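Local coordinates for protein alginate lyase (Paenibacillus sp. FPU-7, PDB 6KFN) that cleaves the brown-algal polysaccharide alginate by beta-elimination, probably at linkages next to mannuronate, at residues A[104-109]-A[128-133]; A[118-123]-A[148-153]; A[169-174]-A[194-199]; A[175-180]-A[199-204]; A[226-231]-A[260-265]. All blocks are in the same frame, centred on the assembly; numbering follows the deposited sequence. Where two conformers were deposited one is given.

Contact 1 (A[104-109]-A[128-133]); sequences VQMDGL and NIIRNS
Two coils of the right-handed parallel beta-helix stack here, strand 105-107 beside strand 129-131, with segment axes 4.7 Å apart and 9° from parallel. The ladder alternates: Ile-129 N gives to Val-104 O, Met-106 N to Ile-129 O at 2.8 Å and almost straight, and Arg-131 N to Met-106 O. Before it, Asn-128 OD1 takes the N-H of Val-104 on a lone pair at 2.8 Å; its ND2 serves Asn-168 and Ala-101, so this buried amide is satisfied at both ends. On the face of Gln-105, Asp-107 and Arg-131, the arginine CG sits between backbone N and carbonyl carbon (chi1 65°), and a bend at chi3 folds the guanidinium back across the neighbouring strand. Its NH1 forms a salt bridge of 3.0 Å with Asp-107 OD2, met from above the carboxylate plane, while NH2 reaches Gln-105 OE1, whose amide nitrogen holds Asn-83 one coil earlier. Asn-132 ND2 donates to the other oxygen, Asp-107 OD1, at 3.2 Å, also from above that plane. On the opposite face Met-106 CB meets Ile-130 CG1 at 3.9 Å, with Phe-121 beside the methionine. At the turn, Ser-133 OG donates to Arg-131 O and accepts Leu-109 N at 3.0 Å.

Contact 2 (A[118-123]-A[148-153]); sequences GVHFRD and GIYVGS
Strands 119-122 and 149-151 run parallel, their segment axes 4.7 Å apart and at 8°, as neighbouring rungs of one flank of the beta-helix. Four backbone bonds join them, from Val-119 N to Gly-148 O at the start to Gly-152 N to Phe-121 O at the end. A side chain on Gly-118 would run into Gly-148 O, consistent with glycine there. His-120 and Tyr-150 both carry CG anti to the backbone N, so the rings project alongside each other and form an offset stack, centroids 4.1 Å apart and planes at 30°. Tyr-150 CD1 lies over one face of the imidazole, and Arg-122 CD over the opposite face. The imidazole is held at both nitrogens: in the ring plane NE2 donates to Gly-152 O at 2.8 Å, nearly along the C=O axis, and ND1 is hydrogen-bonded to Glu-117 OE2, whose carboxylate, if ionised, would probably favour a doubly protonated ring. An alanine in place of His-120 would remove the donor to Gly-152 O and the stacking partner of Tyr-150, and would probably leave the tyrosine ring less firmly placed. The side chain of Tyr-150 lies about 5 Å from a bound sodium ion. On the interior face, Ile-149 CG2 touches the edge of the Phe-121 ring at CE2, 3.8 Å away. Beyond the strands a water bridges Asp-123 N, at 2.8 Å, and Ser-153 OG, at 2.7 Å.

Contact 3 (A[169-174]-A[194-199]); sequences VISGVR and IVENSV
Glu-196 O is gripped by two hydrogen bonds, from Gly-172 N at 3.0 Å in the carbonyl plane and from Ser-198 OG at 2.9 Å, well above that plane; a CA-H contact from Ser-171 is a third, weaker approach. The site is a turn between strands of the right-handed beta-helix, where the coil of 169-174 stacks on that of 194-199. Ser-198 OG is doubly used, since it also accepts Val-173 N at 3.1 Å, and its torsion, OG beside the backbone N, sets it between the two segments. An alanine in place of Ser-198 would take away the acceptor of Val-173 N and one donor to Glu-196 O, and would probably loosen the turn. The backbone of Ser-198 is fixed from the next coil, because Asn-227 OD1 takes its N-H. Upstream, Ile-170 N to Ile-194 O and Glu-196 N to Ile-170 O tie the strands, whose directions differ by 3°. On the outer face Glu-196, in the conformer described, has CG flanked by both the backbone N and the carbonyl carbon (chi1 63°). That swings OE2 beside Ser-171 OG, which donates to its anti lone pair at 2.7 Å; OE1 is paired with Arg-225. A water donates to the same hydroxyl and accepts from Asn-197 ND2. Inside, Ile-170 CD1 packs on Val-195 CG2 at 4.0 Å, with Ile-184 touching both. After the turn Val-199 N returns to Val-173 O, and Arg-174, in one of two conformers, lays a guanidinium face over Val-199 CB, with NH1 3.7 Å from CG1 of that valine.

Contact 4 (A[175-180]-A[199-204]); sequences IGPGVA and VFNGTG
Asn-201 holds CG anti to its backbone N (chi1 179°) and turns the amide only slightly at chi2 (-17°), which delivers OD1 to the N-H of Thr-203 at 3.1 Å, in the carbonyl plane: an Asx turn. The same torsions lay ND2 against the Pro-177 ring, 3.7 Å from CB, while the cis peptide before Pro-177 bends the opposing segment. Before the turn the segments still pair in parallel, Ile-175 opposite Phe-200, as in the coils of the beta-helix. Ile-175 N donates to Val-199 O, and Asn-201 N to Ile-175 O at 2.8 Å, both nearly along the C=O axis; on the interior side Ile-175 CD1 meets the Phe-200 ring at its edge, 4.2 Å from CE1. Past the strand end one backbone bond remains, Gly-178 N to Thr-203 O at 3.0 Å. A side chain on Gly-176 would strike Asn-201 O, and one on Gly-204 would strike Gly-178 N. A water sits 2.9 Å from Val-179 O and 2.8 Å from Thr-203 O. Three backbone bonds and the Asx turn thus carry the polar hold, and the path of the turn probably depends on glycines where a side chain would clash and on the cis-proline.

Contact 5 (A[226-231]-A[260-265]); sequences NNIGYR and TVYLDQ
The tight end of this contact is Arg-231, a buried side chain extended from CG to NE that runs across the turn after strand 260-262 of the beta-helix. Its CD lies 3.5 Å from Leu-263 O, and NH1 forms a salt bridge of 2.9 Å with the anti lone pair of Asp-264 OD2, almost in the guanidinium plane. NE is hydrogen-bonded to Ile-237 O, and the aspartate oxygen has a second donor in Gly-233 N. Four backbone bonds lead up to it, from Thr-260 N to Asn-227 O through Arg-231 N to Tyr-262 O, each 2.9 Å. The outward face is looser. The planes of the partly exposed Tyr-230 and Tyr-262 rings are within 12° of parallel but displaced so far, centroids 5.2 Å apart, that little of one ring lies over the other; Tyr-230 CE1 lies 3.5 Å from Tyr-262 CD2. Ile-228 CG2 fills in at the edge of the Tyr-262 ring, which stacks onward on Tyr-287. In the conformer described, Gln-265 OE1 is 3.7 Å from Arg-231 NH2. A buried guanidinium so paired would probably keep Asp-264 ionised, putting the electrostatic hold at the turn and leaving the tyrosine face to weaker dispersion contacts.

In the fold
From the N terminus, contact 1 opens at 104-109; contact 2 opens at 118-123 before contact 1 closes at 128-133, and itself closes at 148-153. The two therefore cross, on different flanks of the coil, and meet through the interior where Ile-130 packs on Val-119 and Ile-149. Contact 3 follows in series and continues the flank of contact 1, Val-169 O facing Ile-130 N. Contacts 3 and 4 also cross, sharing Val-199, so 169-178 is followed, nearly residue for residue, by 194-204. Contact 4 touches contact 2 across the core through Ile-175 and Ile-149. Contact 5 comes last, bound to contact 3 through Asn-227 and to contact 4 through Tyr-230, carrying the stacking toward the C-terminal coils.

Contact 1 (A[104-109]-A[128-133])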
# COMPACT_ATOMS: atom_id res chain seq x y z
N VAL A 104 -2.60 -12.84 -2.05
CA VAL A 104 -1.18 -12.56 -2.22
C VAL A 104 -0.64 -12.07 -0.89
O VAL A 104 -1.25 -11.24 -0.22
CB VAL A 104 -1.00 -11.50 -3.32
CG1 VAL A 104 0.45 -11.06 -3.44
CG2 VAL A 104 -1.52 -12.00 -4.66
N GLN A 105 0.52 -12.60 -0.49
CA GLN A 105 1.21 -12.19 0.72
C GLN A 105 2.53 -11.53 0.36
O GLN A 105 3.42 -12.19 -0.18
CB GLN A 105 1.46 -13.38 1.62
CG GLN A 105 0.23 -14.10 2.06
CD GLN A 105 0.53 -15.14 3.10
OE1 GLN A 105 0.29 -14.93 4.26
NE2 GLN A 105 1.16 -16.21 2.73
N MET A 106 2.64 -10.25 0.64
CA MET A 106 3.85 -9.46 0.45
C MET A 106 4.49 -9.25 1.83
O MET A 106 3.81 -8.78 2.74
CB MET A 106 3.49 -8.12 -0.18
CG MET A 106 3.10 -8.25 -1.63
SD MET A 106 2.26 -6.83 -2.32
CE MET A 106 0.60 -7.16 -1.68
N ASP A 107 5.76 -9.61 1.98
CA ASP A 107 6.38 -9.61 3.31
C ASP A 107 7.85 -9.25 3.16
O ASP A 107 8.55 -9.83 2.34
CB ASP A 107 6.18 -11.02 3.91
CG ASP A 107 6.48 -11.14 5.38
OD1 ASP A 107 7.08 -10.25 5.98
OD2 ASP A 107 5.98 -12.15 5.97
N GLY A 108 8.33 -8.30 3.97
CA GLY A 108 9.75 -8.00 3.97
C GLY A 108 10.20 -7.23 2.76
O GLY A 108 11.36 -7.36 2.35
N LEU A 109 9.32 -6.43 2.16
CA LEU A 109 9.64 -5.69 0.96
C LEU A 109 10.15 -4.29 1.28
O LEU A 109 9.79 -3.68 2.28
CB LEU A 109 8.42 -5.60 0.05
CG LEU A 109 7.72 -6.93 -0.26
CD1 LEU A 109 6.69 -6.71 -1.33
CD2 LEU A 109 8.72 -8.00 -0.69
N ASN A 128 -5.66 -9.87 0.30
CA ASN A 128 -4.20 -9.80 0.22
C ASN A 128 -3.65 -9.19 1.50
O ASN A 128 -4.38 -8.57 2.28
CB ASN A 128 -3.79 -8.96 -0.97
CG ASN A 128 -4.40 -9.48 -2.26
OD1 ASN A 128 -4.06 -10.58 -2.70
ND2 ASN A 128 -5.28 -8.70 -2.88
N ILE A 129 -2.34 -9.34 1.71
CA ILE A 129 -1.66 -8.69 2.83
C ILE A 129 -0.32 -8.17 2.37
O ILE A 129 0.39 -8.84 1.63
CB ILE A 129 -1.53 -9.62 4.05
CG1 ILE A 129 -0.93 -8.88 5.26
CG2 ILE A 129 -0.80 -10.89 3.73
CD1 ILE A 129 -1.19 -9.56 6.56
N ILE A 130 0.03 -6.99 2.84
CA ILE A 130 1.39 -6.50 2.84
C ILE A 130 1.79 -6.26 4.28
O ILE A 130 1.11 -5.55 5.02
CB ILE A 130 1.61 -5.28 1.93
CG1 ILE A 130 3.09 -4.87 1.96
CG2 ILE A 130 0.69 -4.11 2.24
CD1 ILE A 130 3.51 -3.93 0.85
N ARG A 131 2.91 -6.89 4.68
CA ARG A 131 3.36 -6.83 6.05
C ARG A 131 4.87 -6.62 6.10
O ARG A 131 5.61 -6.99 5.18
CB ARG A 131 2.94 -8.05 6.84
CG ARG A 131 3.55 -9.33 6.40
CD ARG A 131 3.47 -10.36 7.52
NE ARG A 131 2.23 -11.09 7.44
CZ ARG A 131 2.06 -12.12 6.64
NH1 ARG A 131 3.03 -12.51 5.85
NH2 ARG A 131 0.91 -12.74 6.61
N ASN A 132 5.32 -6.05 7.20
CA ASN A 132 6.75 -6.02 7.53
C ASN A 132 7.57 -5.46 6.35
O ASN A 132 8.57 -6.03 5.93
CB ASN A 132 7.27 -7.41 7.90
CG ASN A 132 6.48 -8.03 9.01
OD1 ASN A 132 6.03 -7.34 9.92
ND2 ASN A 132 6.31 -9.36 8.94
N SER A 133 7.11 -4.33 5.82
CA SER A 133 7.67 -3.74 4.61
C SER A 133 7.86 -2.24 4.82
O SER A 133 7.26 -1.66 5.70
CB SER A 133 6.74 -4.00 3.40
OG SER A 133 6.67 -5.40 3.10

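Contact 2 (A[118-123]-A[148-153])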
# COMPACT_ATOMS: atom_id res chain seq x y z
N GLY A 118 3.27 3.38 -4.72
CA GLY A 118 4.09 2.25 -4.34
C GLY A 118 3.44 0.90 -4.59
O GLY A 118 4.02 0.04 -5.27
N VAL A 119 2.27 0.70 -3.99
CA VAL A 119 1.52 -0.55 -4.08
C VAL A 119 0.08 -0.19 -4.41
O VAL A 119 -0.48 0.69 -3.76
CB VAL A 119 1.60 -1.36 -2.78
CG1 VAL A 119 0.73 -2.63 -2.82
CG2 VAL A 119 3.06 -1.72 -2.48
N HIS A 120 -0.53 -0.90 -5.35
CA HIS A 120 -1.91 -0.63 -5.72
C HIS A 120 -2.67 -1.94 -5.83
O HIS A 120 -2.32 -2.81 -6.63
CB HIS A 120 -1.95 0.12 -7.03
CG HIS A 120 -3.28 0.72 -7.40
ND1 HIS A 120 -3.34 1.82 -8.20
CD2 HIS A 120 -4.57 0.45 -7.06
CE1 HIS A 120 -4.60 2.16 -8.40
NE2 HIS A 120 -5.36 1.32 -7.76
N PHE A 121 -3.71 -2.09 -4.99
CA PHE A 121 -4.65 -3.22 -5.07
C PHE A 121 -5.80 -2.79 -5.98
O PHE A 121 -6.55 -1.88 -5.63
CB PHE A 121 -5.21 -3.56 -3.70
CG PHE A 121 -4.17 -3.93 -2.67
CD1 PHE A 121 -3.69 -5.20 -2.60
CD2 PHE A 121 -3.68 -3.00 -1.78
CE1 PHE A 121 -2.74 -5.57 -1.67
CE2 PHE A 121 -2.74 -3.34 -0.84
CZ PHE A 121 -2.26 -4.66 -0.78
N ARG A 122 -5.92 -3.40 -7.17
CA ARG A 122 -6.86 -2.90 -8.18
C ARG A 122 -7.70 -4.03 -8.74
O ARG A 122 -7.35 -5.22 -8.69
CB ARG A 122 -6.05 -2.17 -9.28
CG ARG A 122 -6.88 -1.27 -10.18
CD ARG A 122 -6.04 -0.44 -11.14
NE ARG A 122 -5.43 -1.30 -12.15
CZ ARG A 122 -4.63 -0.85 -13.10
NH1 ARG A 122 -4.35 0.44 -13.21
NH2 ARG A 122 -4.09 -1.70 -13.96
N ASP A 123 -8.82 -3.63 -9.35
CA ASP A 123 -9.62 -4.54 -10.16
C ASP A 123 -10.00 -5.79 -9.37
O ASP A 123 -9.80 -6.92 -9.79
CB ASP A 123 -8.94 -4.88 -11.49
CG ASP A 123 -9.86 -5.52 -12.49
OD1 ASP A 123 -11.08 -5.31 -12.42
OD2 ASP A 123 -9.34 -6.20 -13.41
N GLY A 148 1.58 5.92 -0.99
CA GLY A 148 2.33 4.75 -0.58
C GLY A 148 1.63 3.46 -1.00
O GLY A 148 2.18 2.63 -1.71
N ILE A 149 0.40 3.34 -0.51
CA ILE A 149 -0.48 2.21 -0.79
C ILE A 149 -1.84 2.79 -1.23
O ILE A 149 -2.40 3.67 -0.57
CB ILE A 149 -0.65 1.28 0.41
CG1 ILE A 149 0.72 0.82 0.92
CG2 ILE A 149 -1.56 0.12 0.06
CD1 ILE A 149 0.67 0.01 2.18
N TYR A 150 -2.34 2.26 -2.33
CA TYR A 150 -3.56 2.74 -2.99
C TYR A 150 -4.49 1.53 -3.09
O TYR A 150 -4.11 0.51 -3.68
CB TYR A 150 -3.19 3.29 -4.35
CG TYR A 150 -4.21 4.10 -5.09
CD1 TYR A 150 -5.41 3.60 -5.52
CD2 TYR A 150 -3.87 5.35 -5.51
CE1 TYR A 150 -6.28 4.34 -6.31
CE2 TYR A 150 -4.74 6.11 -6.31
CZ TYR A 150 -5.95 5.59 -6.68
OH TYR A 150 -6.77 6.30 -7.52
N VAL A 151 -5.66 1.61 -2.46
CA VAL A 151 -6.57 0.47 -2.38
C VAL A 151 -7.82 0.77 -3.19
O VAL A 151 -8.60 1.64 -2.82
CB VAL A 151 -6.91 0.12 -0.92
CG1 VAL A 151 -7.61 -1.24 -0.87
CG2 VAL A 151 -5.70 0.17 0.00
N GLY A 152 -8.03 0.04 -4.30
CA GLY A 152 -9.19 0.22 -5.14
C GLY A 152 -9.01 1.25 -6.22
O GLY A 152 -7.91 1.54 -6.68
N SER A 153 -10.16 1.78 -6.66
CA SER A 153 -10.23 2.72 -7.75
C SER A 153 -11.19 3.85 -7.43
O SER A 153 -12.24 3.68 -6.81
CB SER A 153 -10.73 2.04 -9.04
OG SER A 153 -9.83 1.07 -9.49
O HOH W 1 -10.02 -1.37 -8.27

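Contact 3 (A[169-174]-A[194-199])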
# COMPACT_ATOMS: atom_id res chain seq x y z
N VAL A 169 -5.12 -6.21 3.83
CA VAL A 169 -4.50 -5.94 5.11
C VAL A 169 -3.13 -5.33 4.92
O VAL A 169 -2.31 -5.84 4.15
CB VAL A 169 -4.42 -7.22 5.96
CG1 VAL A 169 -3.72 -6.97 7.28
CG2 VAL A 169 -5.82 -7.82 6.19
N ILE A 170 -2.86 -4.26 5.66
CA ILE A 170 -1.61 -3.56 5.71
C ILE A 170 -1.15 -3.64 7.16
O ILE A 170 -1.82 -3.08 8.04
CB ILE A 170 -1.79 -2.10 5.26
CG1 ILE A 170 -2.28 -2.03 3.79
CG2 ILE A 170 -0.51 -1.29 5.49
CD1 ILE A 170 -3.05 -0.86 3.43
N SER A 171 -0.09 -4.41 7.45
CA SER A 171 0.25 -4.78 8.82
C SER A 171 1.72 -4.63 9.09
O SER A 171 2.54 -5.27 8.44
CB SER A 171 -0.19 -6.22 9.08
OG SER A 171 0.08 -6.60 10.38
N GLY A 172 2.10 -3.79 10.05
CA GLY A 172 3.51 -3.67 10.38
C GLY A 172 4.33 -3.07 9.26
O GLY A 172 5.47 -3.51 9.01
N VAL A 173 3.79 -2.09 8.56
CA VAL A 173 4.47 -1.42 7.46
C VAL A 173 4.95 -0.05 7.91
O VAL A 173 4.28 0.64 8.66
CB VAL A 173 3.54 -1.35 6.21
CG1 VAL A 173 4.13 -0.65 4.98
CG2 VAL A 173 3.13 -2.78 5.79
N ARG A 174 6.09 0.35 7.40
CA ARG A 174 6.60 1.71 7.55
C ARG A 174 6.42 2.42 6.22
O ARG A 174 6.82 1.90 5.19
CB ARG A 174 8.09 1.67 7.88
CG ARG A 174 8.65 3.02 8.32
CD ARG A 174 10.13 2.83 8.68
NE ARG A 174 10.22 2.26 10.01
CZ ARG A 174 10.11 2.96 11.14
NH1 ARG A 174 9.95 4.28 11.13
NH2 ARG A 174 10.14 2.33 12.31
N ILE A 194 -7.85 -3.19 6.35
CA ILE A 194 -7.25 -3.10 7.68
C ILE A 194 -5.89 -2.45 7.55
O ILE A 194 -5.07 -2.87 6.72
CB ILE A 194 -7.12 -4.49 8.34
CG1 ILE A 194 -8.48 -5.16 8.48
CG2 ILE A 194 -6.36 -4.38 9.69
CD1 ILE A 194 -8.44 -6.53 9.10
N VAL A 195 -5.62 -1.44 8.40
CA VAL A 195 -4.30 -0.84 8.53
C VAL A 195 -3.93 -0.96 10.01
O VAL A 195 -4.60 -0.35 10.85
CB VAL A 195 -4.28 0.63 8.12
CG1 VAL A 195 -2.86 1.17 8.27
CG2 VAL A 195 -4.80 0.79 6.68
N GLU A 196 -2.90 -1.74 10.31
CA GLU A 196 -2.58 -2.02 11.71
C GLU A 196 -1.09 -2.00 11.93
O GLU A 196 -0.29 -2.38 11.06
CB GLU A 196 -3.15 -3.39 12.17
CG GLU A 196 -2.53 -4.56 11.41
CD GLU A 196 -3.01 -5.92 11.89
OE1 GLU A 196 -4.06 -5.97 12.56
OE2 GLU A 196 -2.35 -6.93 11.53
N ASN A 197 -0.70 -1.61 13.15
CA ASN A 197 0.67 -1.79 13.64
C ASN A 197 1.71 -1.12 12.75
O ASN A 197 2.86 -1.60 12.68
CB ASN A 197 1.00 -3.27 13.84
CG ASN A 197 -0.02 -3.98 14.68
OD1 ASN A 197 -0.55 -3.45 15.60
ND2 ASN A 197 -0.26 -5.24 14.36
N SER A 198 1.34 -0.05 12.08
CA SER A 198 2.18 0.58 11.07
C SER A 198 2.69 1.94 11.58
O SER A 198 2.22 2.46 12.58
CB SER A 198 1.41 0.68 9.75
OG SER A 198 1.17 -0.63 9.23
N VAL A 199 3.69 2.47 10.86
CA VAL A 199 4.35 3.70 11.25
C VAL A 199 4.41 4.61 10.03
O VAL A 199 4.90 4.20 8.97
CB VAL A 199 5.76 3.46 11.82
CG1 VAL A 199 6.40 4.81 12.21
CG2 VAL A 199 5.70 2.52 13.00
O HOH W 2 1.84 -6.35 12.47

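Contact 4 (A[175-180]-A[199-204])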
# COMPACT_ATOMS: atom_id res chain seq x y z
N ILE A 175 5.78 3.58 6.26
CA ILE A 175 5.51 4.34 5.06
C ILE A 175 6.11 5.73 5.26
O ILE A 175 5.91 6.35 6.31
CB ILE A 175 4.02 4.40 4.68
CG1 ILE A 175 3.44 2.99 4.71
CG2 ILE A 175 3.84 5.06 3.33
CD1 ILE A 175 1.94 2.93 4.50
N GLY A 176 6.83 6.21 4.25
CA GLY A 176 7.57 7.45 4.34
C GLY A 176 9.00 7.20 4.76
O GLY A 176 9.36 6.08 5.14
N PRO A 177 9.84 8.22 4.72
CA PRO A 177 9.56 9.57 4.23
C PRO A 177 9.51 9.56 2.69
O PRO A 177 9.67 8.55 2.02
CB PRO A 177 10.72 10.37 4.77
CG PRO A 177 11.89 9.41 4.65
CD PRO A 177 11.29 8.05 5.03
N GLY A 178 9.28 10.76 2.12
CA GLY A 178 9.32 10.90 0.68
C GLY A 178 8.16 10.31 -0.07
O GLY A 178 8.22 10.19 -1.29
N VAL A 179 7.09 9.93 0.65
CA VAL A 179 5.84 9.53 0.01
C VAL A 179 5.04 10.81 -0.21
O VAL A 179 4.69 11.54 0.72
CB VAL A 179 5.13 8.48 0.88
CG1 VAL A 179 3.70 8.26 0.40
CG2 VAL A 179 5.93 7.20 0.85
N ALA A 180 4.81 11.13 -1.49
CA ALA A 180 4.34 12.45 -1.86
C ALA A 180 2.84 12.65 -1.64
O ALA A 180 2.41 13.79 -1.42
CB ALA A 180 4.64 12.73 -3.34
N VAL A 199 3.69 2.47 10.86
CA VAL A 199 4.35 3.70 11.25
C VAL A 199 4.41 4.61 10.03
O VAL A 199 4.90 4.20 8.97
CB VAL A 199 5.76 3.46 11.82
CG1 VAL A 199 6.40 4.81 12.21
CG2 VAL A 199 5.70 2.52 13.00
N PHE A 200 3.93 5.84 10.20
CA PHE A 200 3.83 6.82 9.13
C PHE A 200 4.82 7.95 9.40
O PHE A 200 4.66 8.71 10.36
CB PHE A 200 2.41 7.37 9.05
CG PHE A 200 1.35 6.30 9.04
CD1 PHE A 200 1.45 5.18 8.21
CD2 PHE A 200 0.28 6.37 9.92
CE1 PHE A 200 0.50 4.17 8.28
CE2 PHE A 200 -0.69 5.37 9.96
CZ PHE A 200 -0.58 4.26 9.15
N ASN A 201 5.83 8.08 8.53
CA ASN A 201 6.77 9.20 8.57
C ASN A 201 6.28 10.22 7.56
O ASN A 201 6.46 10.06 6.35
CB ASN A 201 8.18 8.72 8.26
CG ASN A 201 9.19 9.86 8.26
OD1 ASN A 201 8.80 11.03 8.19
ND2 ASN A 201 10.45 9.51 8.32
N GLY A 202 5.60 11.25 8.05
CA GLY A 202 4.95 12.22 7.20
C GLY A 202 5.84 13.17 6.44
O GLY A 202 5.34 13.90 5.58
N THR A 203 7.14 13.18 6.73
CA THR A 203 8.04 14.03 5.95
C THR A 203 7.90 13.67 4.47
O THR A 203 7.96 12.49 4.12
CB THR A 203 9.47 13.85 6.46
OG1 THR A 203 9.51 14.20 7.84
CG2 THR A 203 10.46 14.67 5.65
N GLY A 204 7.71 14.67 3.64
CA GLY A 204 7.57 14.49 2.21
C GLY A 204 6.16 14.46 1.66
O GLY A 204 5.99 14.61 0.45
O HOH W 3 5.86 10.82 3.22

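Contact 5 (A[226-231]-A[260-265])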
# COMPACT_ATOMS: atom_id res chain seq x y z
N ASN A 226 -3.88 0.81 16.04
CA ASN A 226 -2.57 0.58 16.64
C ASN A 226 -1.43 1.06 15.74
O ASN A 226 -0.35 0.45 15.72
CB ASN A 226 -2.40 -0.88 17.05
CG ASN A 226 -3.54 -1.30 17.94
OD1 ASN A 226 -4.03 -0.53 18.78
ND2 ASN A 226 -4.12 -2.48 17.64
N ASN A 227 -1.63 2.18 15.06
CA ASN A 227 -0.62 2.79 14.20
C ASN A 227 -0.02 4.01 14.91
O ASN A 227 -0.63 4.57 15.81
CB ASN A 227 -1.20 3.22 12.88
CG ASN A 227 -1.88 2.06 12.17
OD1 ASN A 227 -1.23 1.13 11.71
ND2 ASN A 227 -3.21 2.12 12.06
N ILE A 228 1.15 4.42 14.43
CA ILE A 228 1.83 5.63 14.92
C ILE A 228 2.09 6.54 13.72
O ILE A 228 2.66 6.08 12.72
CB ILE A 228 3.17 5.29 15.61
CG1 ILE A 228 2.94 4.36 16.79
CG2 ILE A 228 3.87 6.59 16.04
CD1 ILE A 228 4.24 3.76 17.36
N GLY A 229 1.68 7.80 13.83
CA GLY A 229 1.95 8.77 12.78
C GLY A 229 2.75 9.96 13.28
O GLY A 229 2.44 10.52 14.33
N TYR A 230 3.76 10.33 12.49
CA TYR A 230 4.64 11.45 12.79
C TYR A 230 4.46 12.52 11.72
O TYR A 230 4.87 12.33 10.56
CB TYR A 230 6.11 11.00 12.80
CG TYR A 230 6.44 9.98 13.85
CD1 TYR A 230 6.59 10.35 15.17
CD2 TYR A 230 6.62 8.65 13.54
CE1 TYR A 230 6.92 9.43 16.15
CE2 TYR A 230 6.97 7.71 14.50
CZ TYR A 230 7.14 8.12 15.82
OH TYR A 230 7.47 7.24 16.81
N ARG A 231 3.89 13.65 12.08
CA ARG A 231 3.78 14.77 11.13
C ARG A 231 5.14 15.42 10.84
O ARG A 231 5.35 15.94 9.76
CB ARG A 231 2.76 15.77 11.67
CG ARG A 231 2.55 17.00 10.79
CD ARG A 231 1.34 17.76 11.31
NE ARG A 231 1.10 19.05 10.66
CZ ARG A 231 1.70 20.19 10.97
NH1 ARG A 231 2.66 20.22 11.87
NH2 ARG A 231 1.32 21.33 10.39
N THR A 260 -1.58 6.48 17.78
CA THR A 260 -0.87 7.57 18.41
C THR A 260 -0.33 8.47 17.32
O THR A 260 0.35 7.99 16.40
CB THR A 260 0.27 7.05 19.28
OG1 THR A 260 -0.27 6.22 20.29
CG2 THR A 260 1.00 8.23 19.93
N VAL A 261 -0.65 9.75 17.40
CA VAL A 261 -0.22 10.70 16.40
C VAL A 261 0.44 11.90 17.03
O VAL A 261 -0.03 12.47 18.01
CB VAL A 261 -1.38 11.08 15.45
CG1 VAL A 261 -1.84 9.87 14.63
CG2 VAL A 261 -2.57 11.70 16.18
N TYR A 262 1.55 12.31 16.40
CA TYR A 262 2.39 13.42 16.82
C TYR A 262 2.22 14.50 15.78
O TYR A 262 2.80 14.44 14.68
CB TYR A 262 3.85 12.96 16.96
CG TYR A 262 4.06 11.89 17.98
CD1 TYR A 262 4.28 12.20 19.32
CD2 TYR A 262 3.99 10.54 17.64
CE1 TYR A 262 4.41 11.23 20.28
CE2 TYR A 262 4.11 9.56 18.58
CZ TYR A 262 4.34 9.89 19.92
OH TYR A 262 4.46 8.94 20.89
N LEU A 263 1.38 15.49 16.10
CA LEU A 263 0.87 16.47 15.15
C LEU A 263 1.41 17.88 15.35
O LEU A 263 0.96 18.79 14.65
CB LEU A 263 -0.65 16.47 15.15
CG LEU A 263 -1.27 15.11 14.76
CD1 LEU A 263 -2.80 15.18 14.85
CD2 LEU A 263 -0.82 14.61 13.42
N ASP A 264 2.38 18.06 16.26
CA ASP A 264 3.19 19.27 16.43
C ASP A 264 2.47 20.44 17.09
O ASP A 264 3.03 21.07 18.00
CB ASP A 264 3.82 19.75 15.12
CG ASP A 264 4.57 18.63 14.44
OD1 ASP A 264 5.54 18.12 15.05
OD2 ASP A 264 4.20 18.25 13.33
N GLN A 265 1.29 20.77 16.61
CA GLN A 265 0.52 21.93 17.01
C GLN A 265 -0.91 21.45 17.25
O GLN A 265 -1.26 20.29 17.00
CB GLN A 265 0.61 23.02 15.92
CG GLN A 265 0.03 22.53 14.60
CD GLN A 265 0.03 23.49 13.42
OE1 GLN A 265 -0.85 23.41 12.56
NE2 GLN A 265 1.04 24.35 13.35